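Local coordinates for citrate synthase (Pyrobaculum aerophilum, PDB 2IBP) that catalyses the condensation of acetyl-CoA with oxaloacetate to give citrate, and works as a thermophilic homodimer of topologically interlinked chains, at the interface of chains A and B. Sequence-based numbering; all coordinates share one arbitrary frame. Chains: chain A/B, Citrate synthase.

The interface of chains A and B. Residues chain A 118, 127, 131, 232, 235; chain B 111, 114, 245.
The ring of B:Phe111 points into chain A, with the carboxylate of A:Asp232 at its rim and B:Lys245 across one face. A:Asp232 OD2 lies in the ring plane, 3.5 Å from CE1 of B:Phe111. Carboxylate and ring planes are turned 59° apart. B:Lys245 CE sits over the ring centre, 3.9 Å above the plane. The far end of the ring, CZ, also meets A:Asn127 ND2 and the methyl CD1 of A:Ile131. Near the ring's base, CD1 of B:Phe111 packs on the backbone O of A:Ala118.

Each oxygen of A:Asp232 is met by more than one partner. At OD1 the ammonium NZ of B:Lys245 forms a salt bridge of 2.8 Å, and A:Ser235 OG comes from the opposite face. At OD2 the amide ND2 of A:Asn127 and the backbone N of A:Ser235, bonded as in a helix N-cap, also approach from opposite faces. This grip should fix the carboxylate's rotation. The B:Lys245 chain bends at chi3 (-67°) and chi4 (-70°), which carries NZ from over the ring centre toward the CE2-CZ rim, where it meets OD1. A:Ser235 OG also lies 2.5 Å from B:Glu114 OE1, on its syn lone pair. Its one hydrogen cannot serve both acids at once; it may be shared, or one acid may be protonated. An asparagine in place of A:Asp232 would probably leave the charge of B:Lys245 without its mate and disturb the bonds from A:Asn127 and A:Ser235.

Helix 109-123 and loop residue B:Lys245 of chain B meet helices 109-123, 125-135 and 233-244 of chain A. The cross-chain salt bridge, hydrogen bond and ring packing, with their two-fold twin, probably help hold the homodimer together.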
loop_
_atom_site.group_PDB
_atom_site.type_symbol
_atom_site.label_atom_id
_atom_site.label_comp_id
_atom_site.label_asym_id
_atom_site.label_seq_id
_atom_site.Cartn_x
_atom_site.Cartn_y
_atom_site.Cartn_z
ATOM N N ALA A 118 10.613 -4.564 -1.135
ATOM C CA ALA A 118 10.628 -3.990 -2.485
ATOM C C ALA A 118 11.952 -4.333 -3.177
ATOM O O ALA A 118 11.982 -4.710 -4.353
ATOM C CB ALA A 118 10.463 -2.468 -2.432
ATOM N N ASN A 127 9.788 -13.026 -10.208
ATOM C CA ASN A 127 8.949 -11.863 -10.122
ATOM C C ASN A 127 8.993 -11.110 -11.452
ATOM O O ASN A 127 7.962 -10.681 -11.949
ATOM C CB ASN A 127 9.419 -10.955 -8.983
ATOM C CG ASN A 127 8.339 -9.992 -8.510
ATOM O OD1 ASN A 127 7.179 -10.374 -8.368
ATOM N ND2 ASN A 127 8.759 -8.788 -8.099
ATOM N N ILE A 131 5.844 -10.288 -13.774
ATOM C CA ILE A 131 5.536 -8.912 -14.144
ATOM C C ILE A 131 5.394 -8.823 -15.671
ATOM O O ILE A 131 4.401 -8.287 -16.165
ATOM C CB ILE A 131 6.608 -7.951 -13.617
ATOM C CG1 ILE A 131 6.502 -7.850 -12.088
ATOM C CG2 ILE A 131 6.479 -6.583 -14.260
ATOM C CD1 ILE A 131 7.737 -7.213 -11.443
ATOM N N ASP A 232 3.108 -6.377 -8.515
ATOM C CA ASP A 232 3.721 -7.614 -8.095
ATOM C C ASP A 232 3.511 -7.968 -6.641
ATOM O O ASP A 232 3.222 -7.110 -5.807
ATOM C CB ASP A 232 5.199 -7.589 -8.419
ATOM C CG ASP A 232 5.947 -6.597 -7.578
ATOM O OD1 ASP A 232 5.873 -5.369 -7.862
ATOM O OD2 ASP A 232 6.622 -7.057 -6.644
ATOM N N SER A 235 5.607 -6.019 -4.063
ATOM C CA SER A 235 5.064 -4.678 -3.847
ATOM C C SER A 235 3.780 -4.715 -3.014
ATOM O O SER A 235 3.554 -3.866 -2.142
ATOM C CB SER A 235 4.830 -3.993 -5.192
ATOM O OG SER A 235 6.092 -3.777 -5.798
ATOM N N PHE B 111 10.383 -0.056 -8.538
ATOM C CA PHE B 111 10.869 -0.687 -7.303
ATOM C C PHE B 111 11.757 0.291 -6.548
ATOM O O PHE B 111 11.677 0.401 -5.320
ATOM C CB PHE B 111 11.664 -1.964 -7.599
ATOM C CG PHE B 111 10.811 -3.134 -7.954
ATOM C CD1 PHE B 111 10.059 -3.764 -6.975
ATOM C CD2 PHE B 111 10.841 -3.678 -9.217
ATOM C CE1 PHE B 111 9.301 -4.880 -7.270
ATOM C CE2 PHE B 111 10.057 -4.785 -9.523
ATOM C CZ PHE B 111 9.319 -5.399 -8.542
ATOM N N GLU B 114 9.576 2.915 -4.792
ATOM C CA GLU B 114 8.952 2.379 -3.580
ATOM C C GLU B 114 9.956 2.353 -2.442
ATOM O O GLU B 114 9.693 2.844 -1.337
ATOM C CB GLU B 114 8.508 0.921 -3.782
ATOM C CG GLU B 114 7.334 0.681 -4.647
ATOM C CD GLU B 114 6.931 -0.779 -4.602
ATOM O OE1 GLU B 114 7.051 -1.451 -5.640
ATOM O OE2 GLU B 114 6.610 -1.275 -3.496
ATOM N N LYS B 245 2.445 0.959 -9.919
ATOM C CA LYS B 245 3.292 0.189 -10.819
ATOM C C LYS B 245 2.561 -0.919 -11.550
ATOM O O LYS B 245 3.078 -1.413 -12.548
ATOM C CB LYS B 245 4.543 -0.348 -10.143
ATOM C CG LYS B 245 4.365 -1.526 -9.247
ATOM C CD LYS B 245 5.702 -1.897 -8.575
ATOM C CE LYS B 245 6.760 -2.431 -9.528
ATOM N NZ LYS B 245 6.443 -3.817 -10.077
#